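Local coordinates for protein (endonuclease) (Salmonella typhimurium, PDB 1BYR), which belongs to the PLD-like family, bears the name endonuclease, and is built as an alpha/beta protein that occurs here as a pair of identical subunits, at residues Ser4-Tyr9 with Arg16-Ser21; Ala39-Lys44 with Ala115-Asn120. All coordinates share one frame; numbering follows the deposited sequence.

Contact 1. Residues Ser4-Tyr9 with Arg16-Ser21; sequences SVQVGY and RVLVLS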
loop_
_atom_site.group_PDB
_atom_site.type_symbol
_atom_site.label_atom_id
_atom_site.label_comp_id
_atom_site.label_asym_id
_atom_site.label_seq_id
_atom_site.Cartn_x
_atom_site.Cartn_y
_atom_site.Cartn_z
ATOM N N SER A 4 5.204 13.480 11.486
ATOM C CA SER A 4 5.448 12.234 12.202
ATOM C C SER A 4 4.776 11.096 11.451
ATOM O O SER A 4 3.916 11.331 10.603
ATOM C CB SER A 4 4.887 12.306 13.619
ATOM O OG SER A 4 3.479 12.433 13.595
ATOM N N VAL A 5 5.158 9.858 11.759
ATOM C CA VAL A 5 4.568 8.714 11.075
ATOM C C VAL A 5 4.169 7.610 12.042
ATOM O O VAL A 5 4.894 7.297 12.982
ATOM C CB VAL A 5 5.558 8.112 10.023
ATOM C CG1 VAL A 5 4.887 6.971 9.273
ATOM C CG2 VAL A 5 6.015 9.184 9.044
ATOM N N GLN A 6 2.997 7.030 11.819
ATOM C CA GLN A 6 2.502 5.949 12.659
ATOM C C GLN A 6 2.274 4.772 11.736
ATOM O O GLN A 6 2.006 4.968 10.555
ATOM C CB GLN A 6 1.154 6.330 13.279
ATOM C CG GLN A 6 1.229 6.931 14.663
ATOM C CD GLN A 6 -0.135 7.236 15.193
ATOM O OE1 GLN A 6 -0.756 8.223 14.813
ATOM N NE2 GLN A 6 -0.626 6.380 16.072
ATOM N N VAL A 7 2.389 3.553 12.270
ATOM C CA VAL A 7 2.145 2.348 11.477
ATOM C C VAL A 7 1.297 1.380 12.282
ATOM O O VAL A 7 1.350 1.356 13.515
ATOM C CB VAL A 7 3.451 1.585 11.072
ATOM C CG1 VAL A 7 3.137 0.521 10.023
ATOM C CG2 VAL A 7 4.461 2.539 10.512
ATOM N N GLY A 8 0.523 0.575 11.564
ATOM C CA GLY A 8 -0.321 -0.432 12.175
ATOM C C GLY A 8 -0.304 -1.624 11.230
ATOM O O GLY A 8 -0.034 -1.457 10.040
ATOM N N TYR A 9 -0.583 -2.825 11.739
ATOM C CA TYR A 9 -0.563 -4.019 10.902
ATOM C C TYR A 9 -1.794 -4.894 11.070
ATOM O O TYR A 9 -2.510 -4.801 12.065
ATOM C CB TYR A 9 0.681 -4.855 11.235
ATOM C CG TYR A 9 1.968 -4.054 11.286
ATOM C CD1 TYR A 9 2.575 -3.614 10.114
ATOM C CD2 TYR A 9 2.579 -3.738 12.509
ATOM C CE1 TYR A 9 3.757 -2.877 10.147
ATOM C CE2 TYR A 9 3.765 -2.998 12.548
ATOM C CZ TYR A 9 4.344 -2.574 11.366
ATOM O OH TYR A 9 5.502 -1.825 11.392
ATOM N N ARG A 16 -6.156 -1.417 11.362
ATOM C CA ARG A 16 -7.542 -0.997 11.344
ATOM C C ARG A 16 -7.750 0.208 12.273
ATOM O O ARG A 16 -8.311 1.227 11.868
ATOM C CB ARG A 16 -8.429 -2.176 11.759
ATOM C CG ARG A 16 -9.878 -1.834 12.038
ATOM C CD ARG A 16 -10.461 -2.814 13.046
ATOM N NE ARG A 16 -11.656 -3.453 12.516
ATOM C CZ ARG A 16 -11.946 -4.742 12.636
ATOM N NH1 ARG A 16 -11.114 -5.558 13.257
ATOM N NH2 ARG A 16 -13.069 -5.216 12.116
ATOM N N VAL A 17 -7.289 0.097 13.513
ATOM C CA VAL A 17 -7.448 1.182 14.475
ATOM C C VAL A 17 -6.787 2.471 14.000
ATOM O O VAL A 17 -7.351 3.552 14.162
ATOM C CB VAL A 17 -6.899 0.774 15.875
ATOM C CG1 VAL A 17 -6.954 1.945 16.827
ATOM C CG2 VAL A 17 -7.740 -0.363 16.439
ATOM N N LEU A 18 -5.600 2.363 13.402
ATOM C CA LEU A 18 -4.873 3.526 12.894
ATOM C C LEU A 18 -5.626 4.208 11.755
ATOM O O LEU A 18 -5.715 5.438 11.696
ATOM C CB LEU A 18 -3.469 3.107 12.411
ATOM C CG LEU A 18 -2.611 4.225 11.823
ATOM C CD1 LEU A 18 -2.587 5.407 12.783
ATOM C CD2 LEU A 18 -1.192 3.717 11.563
ATOM N N VAL A 19 -6.161 3.405 10.841
ATOM C CA VAL A 19 -6.922 3.948 9.726
ATOM C C VAL A 19 -8.152 4.683 10.289
ATOM O O VAL A 19 -8.469 5.790 9.850
ATOM C CB VAL A 19 -7.355 2.809 8.758
ATOM C CG1 VAL A 19 -8.324 3.343 7.705
ATOM C CG2 VAL A 19 -6.116 2.208 8.086
ATOM N N LEU A 20 -8.823 4.078 11.268
ATOM C CA LEU A 20 -9.986 4.719 11.903
ATOM C C LEU A 20 -9.559 6.022 12.586
ATOM O O LEU A 20 -10.277 7.020 12.536
ATOM C CB LEU A 20 -10.638 3.775 12.922
ATOM C CG LEU A 20 -11.341 2.601 12.234
ATOM C CD1 LEU A 20 -11.716 1.532 13.250
ATOM C CD2 LEU A 20 -12.577 3.113 11.501
ATOM N N SER A 21 -8.370 6.021 13.191
ATOM C CA SER A 21 -7.827 7.203 13.862
ATOM C C SER A 21 -7.627 8.351 12.882
ATOM O O SER A 21 -7.864 9.517 13.206
ATOM C CB SER A 21 -6.486 6.874 14.528
ATOM O OG SER A 21 -5.864 8.030 15.064
HETATM O O HOH W 1 -3.402 8.515 15.922
HETATM O O HOH W 2 -5.880 -4.655 11.588
#
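Gly8 faces Leu18 where strand 4-10 packs against helix 14-25: their CA atoms lie 6.1 Å apart, and the axes of the segments 4-9 and 16-21 approach to 7.4 Å with their directions 136° apart, about midway between perpendicular and antiparallel. Because Gly8 has no side chain to stand between strand and helix, the helix can come close to the strand backbone, and Leu18 takes up the interface. Its CG stands anti to the backbone N (chi1 179°), which sends the two methyls toward the strand. CD2 rests on main chain, 3.5 Å from Val7 C and 3.6 Å from Gln6 O, and also touches Gly8 N. CD1 meets the side chain of Gln6, which crosses Leu18 at a slant; Gln6 CB lies 3.9 Å from both Leu18 methyl carbons, CD1 and CD2, and the amide carbon touches CD1. At the polar end, Gln6 OE1 accepts a hydrogen bond from a water 2.9 Å away, and the same water is hydrogen-bonded to Ser21 OG at 2.7 Å, linking strand and helix. Gln6 OE1 also receives the indole NH of Trp128, a second grip on the amide. Val7 and Tyr9 leave the strand away from the helix and pack on Leu133 and His140 of the second subunit respectively. Strand 4-10 is one of two edge strands of the sheet within the chain, packing here on the helix that leads to strand 29-34 in the alpha/beta fold; strand 122-128 pairs antiparallel with it and lends Val126 to Leu18, while helix 14-25 lies beside helix 40-51 through Val19 and Leu20.

Contact 2. Residues Ala39-Lys44 with Ala115-Asn120; sequences APDIMK and AAETKN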
loop_
_atom_site.group_PDB
_atom_site.type_symbol
_atom_site.label_atom_id
_atom_site.label_comp_id
_atom_site.label_asym_id
_atom_site.label_seq_id
_atom_site.Cartn_x
_atom_site.Cartn_y
_atom_site.Cartn_z
ATOM N N ALA A 39 -15.587 -2.413 3.981
ATOM C CA ALA A 39 -15.619 -2.460 5.448
ATOM C C ALA A 39 -16.657 -1.576 6.150
ATOM O O ALA A 39 -16.535 -0.349 6.165
ATOM C CB ALA A 39 -14.227 -2.160 6.004
ATOM N N PRO A 40 -17.680 -2.192 6.773
ATOM C CA PRO A 40 -18.713 -1.404 7.460
ATOM C C PRO A 40 -18.151 -0.391 8.464
ATOM O O PRO A 40 -18.622 0.736 8.530
ATOM C CB PRO A 40 -19.597 -2.465 8.122
ATOM C CG PRO A 40 -19.408 -3.680 7.268
ATOM C CD PRO A 40 -17.953 -3.638 6.865
ATOM N N ASP A 41 -17.141 -0.798 9.234
ATOM C CA ASP A 41 -16.510 0.070 10.226
ATOM C C ASP A 41 -15.938 1.348 9.592
ATOM O O ASP A 41 -16.057 2.442 10.153
ATOM C CB ASP A 41 -15.396 -0.686 10.935
ATOM C CG ASP A 41 -14.218 -0.963 10.030
ATOM O OD1 ASP A 41 -14.375 -1.744 9.068
ATOM O OD2 ASP A 41 -13.135 -0.394 10.276
ATOM N N ILE A 42 -15.311 1.196 8.425
ATOM C CA ILE A 42 -14.731 2.317 7.689
ATOM C C ILE A 42 -15.848 3.257 7.201
ATOM O O ILE A 42 -15.734 4.495 7.289
ATOM C CB ILE A 42 -13.916 1.807 6.449
ATOM C CG1 ILE A 42 -12.781 0.886 6.918
ATOM C CG2 ILE A 42 -13.312 2.987 5.669
ATOM C CD1 ILE A 42 -11.763 1.567 7.790
ATOM N N MET A 43 -16.923 2.676 6.675
ATOM C CA MET A 43 -18.055 3.472 6.184
ATOM C C MET A 43 -18.703 4.268 7.310
ATOM O O MET A 43 -18.993 5.454 7.151
ATOM C CB MET A 43 -19.097 2.566 5.526
ATOM C CG MET A 43 -18.508 1.620 4.461
ATOM S SD MET A 43 -17.487 2.462 3.198
ATOM C CE MET A 43 -16.394 1.062 2.688
ATOM N N LYS A 44 -18.913 3.631 8.454
ATOM C CA LYS A 44 -19.521 4.304 9.595
ATOM C C LYS A 44 -18.682 5.478 10.023
ATOM O O LYS A 44 -19.216 6.539 10.376
ATOM C CB LYS A 44 -19.666 3.345 10.765
ATOM C CG LYS A 44 -20.845 2.403 10.625
ATOM C CD LYS A 44 -20.900 1.447 11.790
ATOM C CE LYS A 44 -21.437 0.116 11.347
ATOM N NZ LYS A 44 -22.229 -0.469 12.455
ATOM N N ALA A 115 -11.482 -8.455 5.186
ATOM C CA ALA A 115 -10.336 -9.351 5.044
ATOM C C ALA A 115 -9.045 -8.597 5.367
ATOM O O ALA A 115 -8.144 -9.138 6.000
ATOM C CB ALA A 115 -10.292 -9.921 3.638
ATOM N N ALA A 116 -8.969 -7.335 4.951
ATOM C CA ALA A 116 -7.788 -6.511 5.213
ATOM C C ALA A 116 -7.582 -6.201 6.701
ATOM O O ALA A 116 -6.447 -6.041 7.174
ATOM C CB ALA A 116 -7.898 -5.206 4.443
ATOM N N GLU A 117 -8.689 -6.103 7.429
ATOM C CA GLU A 117 -8.667 -5.789 8.857
ATOM C C GLU A 117 -8.404 -6.963 9.784
ATOM O O GLU A 117 -7.719 -6.832 10.798
ATOM C CB GLU A 117 -10.016 -5.184 9.288
ATOM C CG GLU A 117 -10.514 -4.033 8.419
ATOM C CD GLU A 117 -11.851 -3.438 8.889
ATOM O OE1 GLU A 117 -12.790 -4.208 9.185
ATOM O OE2 GLU A 117 -11.958 -2.193 8.952
ATOM N N THR A 118 -8.923 -8.112 9.388
ATOM C CA THR A 118 -8.894 -9.289 10.241
ATOM C C THR A 118 -8.210 -10.584 9.779
ATOM O O THR A 118 -7.974 -11.478 10.589
ATOM C CB THR A 118 -10.378 -9.593 10.601
ATOM O OG1 THR A 118 -10.703 -9.000 11.863
ATOM C CG2 THR A 118 -10.656 -11.063 10.576
ATOM N N LYS A 119 -7.880 -10.688 8.499
ATOM C CA LYS A 119 -7.286 -11.936 7.996
ATOM C C LYS A 119 -5.905 -11.843 7.341
ATOM O O LYS A 119 -5.022 -12.640 7.635
ATOM C CB LYS A 119 -8.247 -12.594 6.991
ATOM C CG LYS A 119 -9.726 -12.567 7.389
ATOM C CD LYS A 119 -10.151 -13.875 8.039
ATOM C CE LYS A 119 -11.516 -13.753 8.737
ATOM N NZ LYS A 119 -12.616 -13.347 7.798
ATOM N N ASN A 120 -5.743 -10.885 6.434
ATOM C CA ASN A 120 -4.489 -10.718 5.711
ATOM C C ASN A 120 -3.385 -10.055 6.510
ATOM O O ASN A 120 -3.629 -9.416 7.534
ATOM C CB ASN A 120 -4.731 -9.867 4.474
ATOM C CG ASN A 120 -5.714 -10.501 3.518
ATOM O OD1 ASN A 120 -5.958 -11.702 3.558
ATOM N ND2 ASN A 120 -6.290 -9.689 2.650
#
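Glu117 and Asp41 meet head-on, their side chains arriving from opposite directions, and the glutamate provides most of the surface buried between 39-44 and 115-120. Its CG is anti to the carbonyl carbon (chi1 -50°), and an extended chain beyond that atom carries the carboxylate out from helix 114-118 to the start of helix 40-51. Oxygen OE2 of Glu117 lies 2.5 Å from both OD1 and OD2 of Asp41, while OE1 of Glu117 is 2.9 Å from Asp41 OD1. The two carboxylate planes are turned 49° against each other, neither stacked nor coplanar. The oxygens are modelled too close together for the fine geometry of this meeting to be trusted, and its details are doubtful. A nearby positive charge, Arg16, forms a salt bridge with Glu117 and packs against Asp41, which would be expected to ease the gathering of acids. Ala39, at the N-cap position of helix 40-51, forms an apolar flank: its CB is 3.7 Å from Glu117 OE2. Ile42, one turn on, adds CG1 at 3.8 Å from that same oxygen of Glu117, OE2, sliding past the glutamate in the opposite sense. The acid end therefore has methyl and methylene groups about it as well as polar ones. Phe110, from a loop, packs against Glu117 too. This buried contact joins the beginning of helix 40-51, the helix of the beta-alpha-beta crossover between the parallel strands 29-34 and 55-61, to the short helix 114-118 between strands 104-108 and 122-128, with helix 14-25 alongside.

How the contacts relate
Contact 1 closes before contact 2 opens along the chain, and their centres are about 13 Å apart. Helix 14-25 is what connects them: one flank of it covers strand 4-10, the other reaches helix 40-51 and helix 114-118. On that second flank Leu20 CD2 lies 3.8 Å from Asp41 OD2, and Val19 CG1 packs on Ile42 CD1 at 3.9 Å. The helix also carries the chain from the edge strand 4-10 to the parallel strand 29-34, passing three strands of the sheet. In the alpha/beta fold of this PLD-like protein, contact 1 thus joins sheet edge to helix, contact 2 joins helix to helix, and each touches the second subunit.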